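Local coordinates for UTP-glucose-1-phosphate uridylyltransferase 2 (Trypanosoma brucei, PDB 3GUE), which probably catalyses the transfer of a uridylyl group from UTP to glucose 1-phosphate, giving UDP-glucose and diphosphate, at residues A[59-64]-A[226-231]; A[117-122]-A[147-152]; A[138-143]-A[152-157]; A[197-202]-A[312-317]; A[205-210]-A[308-313]. All coordinates share one frame; numbering follows the deposited sequence. Where two conformers were deposited one is given.

Interaction 1. Residues A[59-64]-A[226-231]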
# COMPACT_ATOMS: atom_id res chain seq x y z
N PRO A 59 -7.02 -20.83 -5.54
CA PRO A 59 -8.47 -20.88 -5.36
C PRO A 59 -9.08 -19.52 -5.59
O PRO A 59 -8.48 -18.51 -5.25
CB PRO A 59 -8.64 -21.23 -3.87
CG PRO A 59 -7.33 -21.77 -3.44
CD PRO A 59 -6.31 -21.03 -4.26
N PHE A 60 -10.27 -19.52 -6.18
CA PHE A 60 -11.02 -18.33 -6.47
C PHE A 60 -12.09 -18.19 -5.42
O PHE A 60 -12.59 -19.19 -4.90
CB PHE A 60 -11.64 -18.43 -7.89
CG PHE A 60 -10.71 -17.99 -8.99
CD1 PHE A 60 -11.00 -16.85 -9.75
CD2 PHE A 60 -9.53 -18.68 -9.24
CE1 PHE A 60 -10.12 -16.43 -10.75
CE2 PHE A 60 -8.64 -18.27 -10.23
CZ PHE A 60 -8.94 -17.13 -10.99
N LEU A 61 -12.45 -16.95 -5.11
CA LEU A 61 -13.46 -16.62 -4.10
C LEU A 61 -14.85 -17.24 -4.33
O LEU A 61 -15.50 -17.71 -3.37
CB LEU A 61 -13.57 -15.11 -4.01
CG LEU A 61 -14.17 -14.43 -2.80
CD1 LEU A 61 -13.22 -14.46 -1.64
CD2 LEU A 61 -14.42 -13.00 -3.24
N GLN A 62 -15.30 -17.25 -5.59
CA GLN A 62 -16.60 -17.84 -5.96
C GLN A 62 -16.68 -19.31 -5.58
O GLN A 62 -17.68 -19.76 -5.01
CB GLN A 62 -16.90 -17.67 -7.46
CG GLN A 62 -18.40 -17.63 -7.77
CD GLN A 62 -18.71 -17.40 -9.23
N GLY A 63 -15.63 -20.06 -5.90
CA GLY A 63 -15.48 -21.43 -5.43
C GLY A 63 -15.68 -21.50 -3.93
O GLY A 63 -16.68 -22.05 -3.47
N ILE A 64 -14.77 -20.89 -3.17
CA ILE A 64 -14.58 -21.19 -1.74
C ILE A 64 -15.64 -20.67 -0.77
O ILE A 64 -15.72 -21.13 0.38
CB ILE A 64 -13.17 -20.77 -1.25
CG1 ILE A 64 -12.89 -19.29 -1.56
CG2 ILE A 64 -12.09 -21.68 -1.84
CD1 ILE A 64 -11.97 -18.60 -0.53
N THR A 226 -12.94 -4.41 1.04
CA THR A 226 -14.21 -4.71 1.68
C THR A 226 -14.04 -5.81 2.74
O THR A 226 -13.35 -6.81 2.52
CB THR A 226 -15.37 -5.05 0.63
OG1 THR A 226 -16.63 -5.11 1.28
CG2 THR A 226 -15.13 -6.39 -0.10
N LEU A 227 -14.64 -5.60 3.90
CA LEU A 227 -14.79 -6.68 4.84
C LEU A 227 -15.86 -7.67 4.28
O LEU A 227 -17.05 -7.34 4.23
CB LEU A 227 -15.19 -6.12 6.20
CG LEU A 227 -14.90 -7.09 7.35
CD1 LEU A 227 -14.51 -6.36 8.64
CD2 LEU A 227 -16.04 -8.06 7.58
N ASP A 228 -15.43 -8.84 3.84
CA ASP A 228 -16.35 -9.87 3.30
C ASP A 228 -16.59 -10.88 4.39
O ASP A 228 -15.69 -11.66 4.71
CB ASP A 228 -15.73 -10.56 2.08
CG ASP A 228 -16.68 -11.54 1.38
OD1 ASP A 228 -17.67 -12.07 1.96
OD2 ASP A 228 -16.43 -11.80 0.19
N VAL A 229 -17.77 -10.86 5.00
CA VAL A 229 -18.05 -11.85 6.05
C VAL A 229 -17.99 -13.32 5.52
O VAL A 229 -17.58 -14.22 6.26
CB VAL A 229 -19.34 -11.53 6.85
CG1 VAL A 229 -19.52 -12.52 8.02
CG2 VAL A 229 -19.32 -10.09 7.37
N ARG A 230 -18.32 -13.55 4.25
CA ARG A 230 -18.24 -14.91 3.65
C ARG A 230 -16.78 -15.43 3.47
O ARG A 230 -16.53 -16.63 3.49
CB ARG A 230 -19.06 -15.02 2.33
CG ARG A 230 -20.54 -14.62 2.48
CD ARG A 230 -21.41 -15.02 1.25
NE ARG A 230 -21.26 -14.08 0.15
CZ ARG A 230 -22.23 -13.29 -0.33
NH1 ARG A 230 -23.47 -13.33 0.18
NH2 ARG A 230 -21.96 -12.46 -1.34
N LEU A 231 -15.84 -14.50 3.32
CA LEU A 231 -14.42 -14.83 3.28
C LEU A 231 -13.89 -15.00 4.69
O LEU A 231 -13.06 -15.87 4.98
CB LEU A 231 -13.64 -13.74 2.58
CG LEU A 231 -12.16 -14.02 2.29
CD1 LEU A 231 -11.91 -15.38 1.55
CD2 LEU A 231 -11.60 -12.85 1.49
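The two chain segments come closest at L61 and L231, whose CA atoms are 7.7 Å apart, where the short helix 61-64 faces the first turn of helix 229-237. This is the flank of the mixed sheet of the GT-A fold: P59 and L61 bond through their backbones to V366 of edge strand 362-366, while L231 lies on L243 and W307 of neighbouring strands. The side chains of L61 and L231 meet nearly at right angles. CD1 of L61 sits 3.6 Å from L231 CD1 and 3.9 Å from L231 CD2, so one methyl touches both branches. D228, just before helix 229-237, caps it with OD1, which accepts two weak bonds, from R230 N at 2.8 Å and from L231 N at 3.3 Å. Its other oxygen, OD2, is turned to a salt bridge with R371, and L61 CD2 merely brushes it. I64, three residues on from L61, adds to the apolar patch: its CD1 reaches L231 CD1 at 3.8 Å.

Interaction 2. Residues A[117-122]-A[147-152]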
# COMPACT_ATOMS: atom_id res chain seq x y z
N HIS A 117 -21.12 3.60 6.74
CA HIS A 117 -22.14 2.81 6.01
C HIS A 117 -22.21 1.37 6.54
O HIS A 117 -23.29 0.83 6.71
CB HIS A 117 -21.90 2.78 4.49
CG HIS A 117 -23.00 2.11 3.71
ND1 HIS A 117 -24.07 2.80 3.19
CD2 HIS A 117 -23.18 0.82 3.35
CE1 HIS A 117 -24.88 1.96 2.57
NE2 HIS A 117 -24.36 0.75 2.64
N PHE A 118 -21.03 0.78 6.75
CA PHE A 118 -20.90 -0.60 7.27
C PHE A 118 -21.59 -0.72 8.63
O PHE A 118 -22.46 -1.57 8.81
CB PHE A 118 -19.42 -0.99 7.37
CG PHE A 118 -19.18 -2.47 7.54
CD1 PHE A 118 -18.90 -3.27 6.44
CD2 PHE A 118 -19.24 -3.06 8.80
CE1 PHE A 118 -18.68 -4.65 6.59
CE2 PHE A 118 -19.04 -4.44 8.98
CZ PHE A 118 -18.75 -5.24 7.87
N ARG A 119 -21.19 0.12 9.57
CA ARG A 119 -21.79 0.16 10.91
C ARG A 119 -23.31 0.40 10.93
O ARG A 119 -24.03 -0.27 11.70
CB ARG A 119 -21.06 1.19 11.77
CG ARG A 119 -19.62 0.79 12.11
CD ARG A 119 -18.86 1.97 12.67
NE ARG A 119 -17.69 1.58 13.45
CZ ARG A 119 -16.83 2.45 13.97
NH1 ARG A 119 -17.01 3.75 13.77
NH2 ARG A 119 -15.79 2.03 14.68
N GLN A 120 -23.80 1.32 10.10
CA GLN A 120 -25.25 1.58 9.99
C GLN A 120 -25.99 0.34 9.48
O GLN A 120 -26.80 -0.26 10.20
CB GLN A 120 -25.55 2.78 9.07
CG GLN A 120 -25.13 4.17 9.59
CD GLN A 120 -26.12 4.79 10.59
OE1 GLN A 120 -27.27 4.36 10.71
NE2 GLN A 120 -25.67 5.83 11.30
N VAL A 121 -25.70 -0.04 8.24
CA VAL A 121 -26.39 -1.14 7.53
C VAL A 121 -26.46 -2.44 8.34
O VAL A 121 -27.50 -3.10 8.38
CB VAL A 121 -25.72 -1.41 6.16
CG1 VAL A 121 -26.10 -2.80 5.61
CG2 VAL A 121 -26.11 -0.32 5.17
N ARG A 122 -25.35 -2.80 8.96
CA ARG A 122 -25.25 -4.05 9.70
C ARG A 122 -25.62 -3.91 11.18
O ARG A 122 -25.63 -4.90 11.90
CB ARG A 122 -23.86 -4.65 9.54
CG ARG A 122 -23.69 -5.40 8.24
CD ARG A 122 -22.28 -5.93 8.10
NE ARG A 122 -22.01 -6.51 6.79
CZ ARG A 122 -22.34 -7.75 6.41
NH1 ARG A 122 -22.99 -8.57 7.22
NH2 ARG A 122 -22.02 -8.16 5.19
N TYR A 147 -15.08 14.43 11.16
CA TYR A 147 -15.84 13.24 11.61
C TYR A 147 -15.79 13.07 13.14
O TYR A 147 -15.00 12.28 13.66
CB TYR A 147 -15.39 11.97 10.86
CG TYR A 147 -15.55 12.08 9.36
CD1 TYR A 147 -16.80 11.88 8.76
CD2 TYR A 147 -14.47 12.38 8.53
CE1 TYR A 147 -16.98 11.98 7.37
CE2 TYR A 147 -14.62 12.50 7.15
CZ TYR A 147 -15.87 12.28 6.57
OH TYR A 147 -16.03 12.41 5.22
N PRO A 148 -16.65 13.82 13.87
CA PRO A 148 -16.66 13.73 15.34
C PRO A 148 -16.74 12.31 15.91
O PRO A 148 -16.16 12.06 16.97
CB PRO A 148 -17.88 14.55 15.72
CG PRO A 148 -17.97 15.60 14.65
CD PRO A 148 -17.65 14.80 13.39
N THR A 149 -17.46 11.40 15.22
CA THR A 149 -17.57 9.99 15.65
C THR A 149 -16.18 9.38 15.83
O THR A 149 -15.91 8.66 16.80
CB THR A 149 -18.37 9.10 14.63
OG1 THR A 149 -19.72 9.57 14.51
CG2 THR A 149 -18.39 7.62 15.08
N LEU A 150 -15.29 9.72 14.89
CA LEU A 150 -13.91 9.26 14.90
C LEU A 150 -13.00 10.15 15.77
O LEU A 150 -12.23 9.62 16.59
CB LEU A 150 -13.37 9.17 13.47
CG LEU A 150 -14.22 8.32 12.50
CD1 LEU A 150 -13.61 8.30 11.12
CD2 LEU A 150 -14.43 6.87 13.03
N TYR A 151 -13.11 11.46 15.60
CA TYR A 151 -12.26 12.44 16.33
C TYR A 151 -12.29 12.30 17.86
O TYR A 151 -11.23 12.30 18.50
CB TYR A 151 -12.59 13.88 15.93
CG TYR A 151 -11.58 14.87 16.47
CD1 TYR A 151 -10.36 15.07 15.82
CD2 TYR A 151 -11.82 15.57 17.66
CE1 TYR A 151 -9.40 15.95 16.33
CE2 TYR A 151 -10.87 16.47 18.18
CZ TYR A 151 -9.67 16.64 17.50
OH TYR A 151 -8.72 17.52 17.99
N GLU A 152 -13.50 12.17 18.42
CA GLU A 152 -13.67 12.12 19.88
C GLU A 152 -13.06 10.87 20.53
O GLU A 152 -12.90 10.80 21.76
CB GLU A 152 -15.14 12.29 20.26
CG GLU A 152 -15.76 13.62 19.76
CD GLU A 152 -17.30 13.73 19.95
OE1 GLU A 152 -17.97 12.68 20.20
OE2 GLU A 152 -17.83 14.87 19.85
O HOH W 1 -16.02 5.26 16.14
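R119 reaches across from helix 107-122 to L150 and T149 on the short helix 148-151, spanning backbones that stay well apart: the CA atoms of R119 and T149, the nearest pair, are 11.7 Å from each other. The closer-packed part is L150. Its CD2 lies 4.1 Å from R119 NH1, approaching the guanidinium obliquely, and the same buried side chain also touches A112 and L115, earlier in the arginine's own helix. Helix 107-122 belongs to the crossover that links the parallel strands 77-83 and 128-132 of the GT-A sheet, and helix 148-151 follows in the next connection, toward edge strand 159-161. The outer part is looser. T149, exposed to solvent, keeps its CG2 4.3 Å from R119 NH1, and a water also links the two, accepting from R119 NH1 at 3.0 Å and giving only a weak bond to T149 O at 3.5 Å. R119 gets that far because its chain runs extended from CG to NE, while its NH2 is held by the carbonyl of V126.

Interaction 3. Residues A[138-143]-A[152-157]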
# COMPACT_ATOMS: atom_id res chain seq x y z
N GLY A 138 -0.52 13.79 12.97
CA GLY A 138 -1.07 15.13 13.23
C GLY A 138 -2.05 15.66 12.18
O GLY A 138 -3.13 16.19 12.52
N GLU A 139 -1.65 15.60 10.91
CA GLU A 139 -2.52 15.96 9.79
C GLU A 139 -3.79 15.13 9.69
O GLU A 139 -4.86 15.66 9.35
CB GLU A 139 -1.76 15.85 8.45
CG GLU A 139 -0.92 17.06 8.13
CD GLU A 139 -0.65 17.17 6.67
OE1 GLU A 139 0.55 17.30 6.31
OE2 GLU A 139 -1.61 17.15 5.87
N THR A 140 -3.65 13.82 9.93
CA THR A 140 -4.77 12.89 9.96
C THR A 140 -5.73 13.23 11.10
O THR A 140 -6.96 13.31 10.89
CB THR A 140 -4.31 11.39 10.09
OG1 THR A 140 -3.50 11.03 8.98
CG2 THR A 140 -5.48 10.46 10.10
N LYS A 141 -5.18 13.43 12.30
CA LYS A 141 -6.00 13.80 13.44
C LYS A 141 -6.79 15.07 13.15
O LYS A 141 -8.00 15.10 13.36
CB LYS A 141 -5.16 13.97 14.72
CG LYS A 141 -6.04 14.19 15.96
CD LYS A 141 -5.27 14.18 17.27
CE LYS A 141 -6.21 14.44 18.39
NZ LYS A 141 -5.65 13.96 19.67
N ASN A 142 -6.12 16.10 12.63
CA ASN A 142 -6.80 17.38 12.41
C ASN A 142 -7.86 17.28 11.32
O ASN A 142 -8.94 17.86 11.46
CB ASN A 142 -5.85 18.55 12.16
CG ASN A 142 -6.42 19.88 12.68
OD1 ASN A 142 -6.48 20.12 13.91
ND2 ASN A 142 -6.85 20.75 11.76
N PHE A 143 -7.54 16.53 10.25
CA PHE A 143 -8.54 16.22 9.22
C PHE A 143 -9.82 15.59 9.78
O PHE A 143 -10.94 15.94 9.39
CB PHE A 143 -8.00 15.33 8.09
CG PHE A 143 -9.03 15.08 6.99
CD1 PHE A 143 -9.11 15.93 5.91
CD2 PHE A 143 -9.93 14.01 7.08
CE1 PHE A 143 -10.07 15.73 4.92
CE2 PHE A 143 -10.89 13.81 6.10
CZ PHE A 143 -10.96 14.69 5.01
N GLU A 152 -13.50 12.17 18.42
CA GLU A 152 -13.67 12.12 19.88
C GLU A 152 -13.06 10.87 20.53
O GLU A 152 -12.90 10.80 21.76
CB GLU A 152 -15.14 12.29 20.26
CG GLU A 152 -15.76 13.62 19.76
CD GLU A 152 -17.30 13.73 19.95
OE1 GLU A 152 -17.97 12.68 20.20
OE2 GLU A 152 -17.83 14.87 19.85
N VAL A 153 -12.71 9.87 19.70
CA VAL A 153 -12.05 8.64 20.18
C VAL A 153 -10.76 8.32 19.39
O VAL A 153 -10.23 7.20 19.46
CB VAL A 153 -13.01 7.41 20.19
CG1 VAL A 153 -14.17 7.66 21.14
CG2 VAL A 153 -13.53 7.08 18.79
N PHE A 154 -10.24 9.32 18.68
CA PHE A 154 -9.02 9.16 17.90
C PHE A 154 -7.80 8.67 18.72
O PHE A 154 -7.22 7.63 18.39
CB PHE A 154 -8.70 10.46 17.14
CG PHE A 154 -7.50 10.36 16.27
CD1 PHE A 154 -7.62 9.88 14.98
CD2 PHE A 154 -6.24 10.69 16.76
CE1 PHE A 154 -6.52 9.76 14.16
CE2 PHE A 154 -5.10 10.58 15.93
CZ PHE A 154 -5.24 10.10 14.66
N ASP A 155 -7.41 9.39 19.77
CA ASP A 155 -6.29 8.95 20.60
C ASP A 155 -6.55 7.58 21.28
O ASP A 155 -5.71 6.68 21.19
CB ASP A 155 -5.92 10.00 21.66
CG ASP A 155 -5.26 11.25 21.08
OD1 ASP A 155 -4.79 11.27 19.91
OD2 ASP A 155 -5.19 12.25 21.84
N SER A 156 -7.70 7.41 21.93
CA SER A 156 -7.95 6.21 22.74
C SER A 156 -8.28 4.94 21.94
O SER A 156 -7.91 3.83 22.35
CB SER A 156 -9.06 6.47 23.75
OG SER A 156 -10.24 6.85 23.10
N ASP A 157 -8.97 5.09 20.81
CA ASP A 157 -9.44 3.92 20.05
C ASP A 157 -8.88 3.79 18.61
O ASP A 157 -8.46 2.70 18.20
CB ASP A 157 -10.98 3.88 20.06
CG ASP A 157 -11.55 3.58 21.45
OD1 ASP A 157 -11.57 4.49 22.32
OD2 ASP A 157 -12.02 2.44 21.66
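K141 runs its aliphatic chain along F154 before its NZ ends at D155. K141 CB stands over one face of the F154 ring, 4.0 Å from the centroid and 26° off the normal, a CH-pi contact displaced toward the rim. K141 CG lies 3.6 Å and K141 CD 3.7 Å from F154 CD2. K141 CE has nearly left the ring and comes 3.8 Å from D155 OD1. K141 NZ closes a salt bridge, 2.8 Å from D155 OD2, with a weak bond to OD1. With CG anti to the backbone N (chi1 -173°) and the chain extended beyond it, the lysine has the length for both partners. T140, the residue before it, touches the ring with CG2, while its OG1 bonds T136 O and N83, a UDP-glucose-binding residue. Helices 137-143 and 154-158, in the connection between parallel strands 128-132 and 159-161 of the GT-A sheet, are thus joined by an apolar contact and an exposed ion pair, whose attraction water probably weakens.

Interaction 4. Residues A[197-202]-A[312-317]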
# COMPACT_ATOMS: atom_id res chain seq x y z
N VAL A 197 3.99 -3.54 16.35
CA VAL A 197 3.26 -2.40 16.91
C VAL A 197 2.00 -2.84 17.67
O VAL A 197 1.77 -2.39 18.81
CB VAL A 197 2.91 -1.38 15.83
CG1 VAL A 197 1.94 -0.33 16.36
CG2 VAL A 197 4.22 -0.73 15.29
N LEU A 198 1.20 -3.71 17.04
CA LEU A 198 0.03 -4.31 17.70
C LEU A 198 0.41 -5.02 19.01
O LEU A 198 -0.29 -4.89 20.02
CB LEU A 198 -0.71 -5.28 16.74
CG LEU A 198 -1.72 -4.69 15.76
CD1 LEU A 198 -2.31 -5.81 14.84
CD2 LEU A 198 -2.81 -3.89 16.47
N TYR A 199 1.51 -5.78 18.97
CA TYR A 199 1.98 -6.59 20.11
C TYR A 199 2.54 -5.70 21.21
O TYR A 199 2.09 -5.78 22.35
CB TYR A 199 3.07 -7.57 19.66
CG TYR A 199 3.50 -8.58 20.73
CD1 TYR A 199 2.58 -9.47 21.29
CD2 TYR A 199 4.84 -8.65 21.16
CE1 TYR A 199 2.97 -10.39 22.24
CE2 TYR A 199 5.23 -9.58 22.12
CZ TYR A 199 4.29 -10.43 22.65
OH TYR A 199 4.67 -11.34 23.60
N SER A 200 3.50 -4.86 20.85
CA SER A 200 4.19 -4.05 21.85
C SER A 200 3.38 -2.88 22.39
O SER A 200 3.66 -2.39 23.51
CB SER A 200 5.57 -3.62 21.34
OG SER A 200 6.49 -4.68 21.49
N SER A 201 2.36 -2.42 21.66
CA SER A 201 1.52 -1.31 22.17
C SER A 201 0.51 -1.73 23.24
O SER A 201 0.01 -0.89 23.99
CB SER A 201 0.72 -0.66 21.04
OG SER A 201 -0.10 -1.64 20.42
N GLY A 202 0.16 -3.02 23.25
CA GLY A 202 -0.87 -3.52 24.15
C GLY A 202 -2.24 -3.47 23.49
O GLY A 202 -3.23 -3.83 24.10
N GLU A 312 -3.82 -16.30 16.88
CA GLU A 312 -2.65 -16.90 16.22
C GLU A 312 -1.46 -15.94 16.22
O GLU A 312 -0.33 -16.33 16.53
CB GLU A 312 -2.96 -17.38 14.80
CG GLU A 312 -3.91 -18.58 14.71
CD GLU A 312 -3.49 -19.76 15.59
OE1 GLU A 312 -2.27 -20.02 15.70
OE2 GLU A 312 -4.38 -20.42 16.16
N LEU A 313 -1.70 -14.67 15.87
CA LEU A 313 -0.63 -13.67 15.98
C LEU A 313 -0.07 -13.60 17.39
O LEU A 313 1.15 -13.57 17.58
CB LEU A 313 -1.09 -12.29 15.53
CG LEU A 313 -0.03 -11.20 15.64
CD1 LEU A 313 1.04 -11.33 14.55
CD2 LEU A 313 -0.65 -9.77 15.68
N LYS A 314 -0.96 -13.60 18.38
CA LYS A 314 -0.54 -13.50 19.76
C LYS A 314 0.39 -14.66 20.12
O LYS A 314 1.47 -14.45 20.69
CB LYS A 314 -1.75 -13.47 20.69
CG LYS A 314 -1.43 -13.61 22.17
CD LYS A 314 -0.91 -12.33 22.79
CE LYS A 314 -0.42 -12.59 24.23
NZ LYS A 314 -1.43 -13.43 24.99
N LYS A 315 -0.05 -15.87 19.77
CA LYS A 315 0.71 -17.11 20.00
C LYS A 315 2.07 -17.11 19.29
O LYS A 315 3.06 -17.58 19.85
CB LYS A 315 -0.12 -18.33 19.59
CG LYS A 315 -1.35 -18.54 20.47
CD LYS A 315 -2.33 -19.55 19.88
CE LYS A 315 -1.99 -20.97 20.27
NZ LYS A 315 -3.09 -21.94 19.94
N MET A 316 2.12 -16.59 18.07
CA MET A 316 3.39 -16.47 17.35
C MET A 316 4.33 -15.48 18.03
O MET A 316 5.49 -15.81 18.32
CB MET A 316 3.16 -16.10 15.89
CG MET A 316 4.35 -16.41 14.95
SD MET A 316 3.89 -16.18 13.21
CE MET A 316 2.14 -16.60 13.29
N MET A 317 3.82 -14.28 18.33
CA MET A 317 4.62 -13.21 18.93
C MET A 317 5.23 -13.65 20.27
O MET A 317 6.41 -13.42 20.51
CB MET A 317 3.82 -11.91 19.08
CG MET A 317 3.32 -11.26 17.78
SD MET A 317 4.56 -10.80 16.57
CE MET A 317 5.26 -9.35 17.33
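Y199 and M317 form the centre of this buried helix-helix contact beside the GT-A sheet, in which the segments 197-201 and 312-317 of helices 194-201 and 310-319 cross at -74°, axes 10.8 Å apart. CB of M317 sits squarely over one face of the tyrosine ring, 3.5 Å from the centroid of Y199 and 13° off the normal, a close CH-pi contact. The methionine then bends at chi2 and chi3 and folds back along the tyrosine, bringing M317 CE to 3.7 Å from Y199 CB. Its sulfur makes an oblique Met-aromatic contact, SD lying 5.3 Å from the centroid of the Y199 ring. K314 comes to the ring edge instead, CD 4.4 Å from Y199 CE1. Beside Y199, L198 CD1 makes a looser apolar touch with CD2 of L313, one turn before M317. Further out, Y199 OH is hydrogen-bonded to D318 OD1, fixing the far end of the ring, and L160 of edge strand 159-161 supports L198. After the helix comes G202, whose positive phi leads the chain into helix 203-209. Just before it V197 O takes two bonds from one residue: S201 N at 2.9 Å and S201 OG at 2.6 Å.

Interaction 5. Residues A[205-210]-A[308-313]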
# COMPACT_ATOMS: atom_id res chain seq x y z
N ASP A 205 -3.37 -7.40 22.96
CA ASP A 205 -3.95 -7.87 24.23
C ASP A 205 -5.28 -7.22 24.60
O ASP A 205 -6.17 -7.89 25.13
CB ASP A 205 -2.98 -7.62 25.38
CG ASP A 205 -1.77 -8.52 25.33
OD1 ASP A 205 -1.94 -9.70 24.94
OD2 ASP A 205 -0.67 -8.06 25.69
N TYR A 206 -5.39 -5.92 24.36
CA TYR A 206 -6.64 -5.20 24.58
C TYR A 206 -7.79 -5.75 23.72
O TYR A 206 -8.84 -6.09 24.25
CB TYR A 206 -6.49 -3.68 24.42
CG TYR A 206 -7.81 -2.97 24.61
CD1 TYR A 206 -8.38 -2.84 25.88
CD2 TYR A 206 -8.52 -2.47 23.52
CE1 TYR A 206 -9.61 -2.21 26.06
CE2 TYR A 206 -9.75 -1.83 23.69
CZ TYR A 206 -10.29 -1.72 24.95
OH TYR A 206 -11.52 -1.09 25.14
N LEU A 207 -7.59 -5.81 22.39
CA LEU A 207 -8.60 -6.39 21.46
C LEU A 207 -9.01 -7.85 21.78
O LEU A 207 -10.19 -8.17 21.82
CB LEU A 207 -8.13 -6.31 20.01
CG LEU A 207 -7.90 -4.97 19.33
CD1 LEU A 207 -7.17 -5.16 18.00
CD2 LEU A 207 -9.22 -4.26 19.13
N LEU A 208 -8.02 -8.71 22.03
CA LEU A 208 -8.29 -10.09 22.45
C LEU A 208 -9.06 -10.19 23.76
O LEU A 208 -9.88 -11.10 23.94
CB LEU A 208 -6.98 -10.87 22.56
CG LEU A 208 -6.22 -11.17 21.27
CD1 LEU A 208 -4.80 -11.58 21.63
CD2 LEU A 208 -6.91 -12.26 20.44
N GLY A 209 -8.79 -9.28 24.68
CA GLY A 209 -9.52 -9.24 25.96
C GLY A 209 -10.99 -8.86 25.81
O GLY A 209 -11.82 -9.22 26.65
N LYS A 210 -11.31 -8.12 24.76
CA LYS A 210 -12.72 -7.79 24.49
C LYS A 210 -13.36 -8.85 23.56
O LYS A 210 -14.53 -8.75 23.20
CB LYS A 210 -12.85 -6.35 23.94
CG LYS A 210 -11.97 -5.28 24.62
CD LYS A 210 -12.29 -5.03 26.11
CE LYS A 210 -11.33 -5.76 27.10
NZ LYS A 210 -9.84 -5.71 26.76
N ILE A 308 -6.02 -11.35 9.35
CA ILE A 308 -5.25 -12.07 10.34
C ILE A 308 -6.12 -12.54 11.50
O ILE A 308 -7.10 -11.89 11.88
CB ILE A 308 -3.98 -11.28 10.80
CG1 ILE A 308 -4.35 -9.96 11.47
CG2 ILE A 308 -2.95 -11.06 9.59
CD1 ILE A 308 -3.15 -9.27 12.20
N ASN A 309 -5.79 -13.72 12.00
CA ASN A 309 -6.32 -14.21 13.25
C ASN A 309 -5.40 -13.68 14.36
O ASN A 309 -4.17 -13.93 14.37
CB ASN A 309 -6.41 -15.75 13.26
CG ASN A 309 -6.98 -16.32 14.58
OD1 ASN A 309 -6.43 -16.11 15.64
ND2 ASN A 309 -8.10 -17.00 14.49
N LEU A 310 -6.01 -12.93 15.28
CA LEU A 310 -5.30 -12.16 16.28
C LEU A 310 -4.70 -13.05 17.39
O LEU A 310 -3.61 -12.77 17.87
CB LEU A 310 -6.24 -11.09 16.85
CG LEU A 310 -6.70 -9.99 15.88
CD1 LEU A 310 -7.65 -9.05 16.59
CD2 LEU A 310 -5.47 -9.22 15.36
N MET A 311 -5.41 -14.11 17.75
CA MET A 311 -4.93 -15.10 18.72
C MET A 311 -3.74 -15.89 18.15
O MET A 311 -2.78 -16.13 18.87
CB MET A 311 -6.07 -16.04 19.13
CG MET A 311 -5.76 -16.99 20.32
SD MET A 311 -5.29 -16.16 21.84
CE MET A 311 -6.68 -16.49 22.92
N GLU A 312 -3.82 -16.30 16.88
CA GLU A 312 -2.65 -16.90 16.22
C GLU A 312 -1.46 -15.94 16.22
O GLU A 312 -0.33 -16.33 16.53
CB GLU A 312 -2.96 -17.38 14.80
CG GLU A 312 -3.91 -18.58 14.71
CD GLU A 312 -3.49 -19.76 15.59
OE1 GLU A 312 -2.27 -20.02 15.70
OE2 GLU A 312 -4.38 -20.42 16.16
N LEU A 313 -1.70 -14.67 15.87
CA LEU A 313 -0.63 -13.67 15.98
C LEU A 313 -0.07 -13.60 17.39
O LEU A 313 1.15 -13.57 17.58
CB LEU A 313 -1.09 -12.29 15.53
CG LEU A 313 -0.03 -11.20 15.64
CD1 LEU A 313 1.04 -11.33 14.55
CD2 LEU A 313 -0.65 -9.77 15.68
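Y206 O is gripped twice by K210, through NZ at 2.7 Å, in the carbonyl plane and on a lone pair, and through the backbone N at 3.2 Å. These bonds finish off helix 203-209, which packs against the corner where strand 300-309 of the GT-A sheet passes into helix 310-319. N309 makes that corner as the N-cap: its OD1 accepts from E312 N at 2.9 Å in a nearly straight bond (172°), while its ND2 bonds a glycerol, probably from the crystallisation liquor. The contact between the segments is carried by leucines. L208 pushes CD2 against the first turn of helix 310-319, 3.6 Å from M311 N and 3.8 Å from L310 CB, with M311 CB a little farther away. Having CG anti to the carbonyl carbon (chi1 -68°), L208 points its branches at this turn, and its CD1 faces L310 O. On the sheet side L207 and L310 both lie on M215 of strand 214-219, the antiparallel neighbour of strand 300-309. There the two side chains meet obliquely by their branch ends, L207 CD1 being 4.2 Å from L310 CD1.

All five contacts lie among the helices and connections of the mixed sheet of the GT-A fold. Interactions 4 and 5 form one cluster, centres 8 Å apart: consecutive helices 194-201 and 203-209 both pack on helix 310-319, and K314 touches D205 and L208. Interactions 2 and 3, centres 14 Å apart, share E152 and alternate along the chain, with Y151 against K141 O; both finish before interaction 4 begins. Interaction 1 spans the longest reach of chain, enclosing 2 and 3 and crossing 4 and 5, and it touches interaction 2 where L227 meets F118. Contacts close and distant in sequence therefore hold the helices about one sheet, with interaction 3 nearest the bound UDP-glucose.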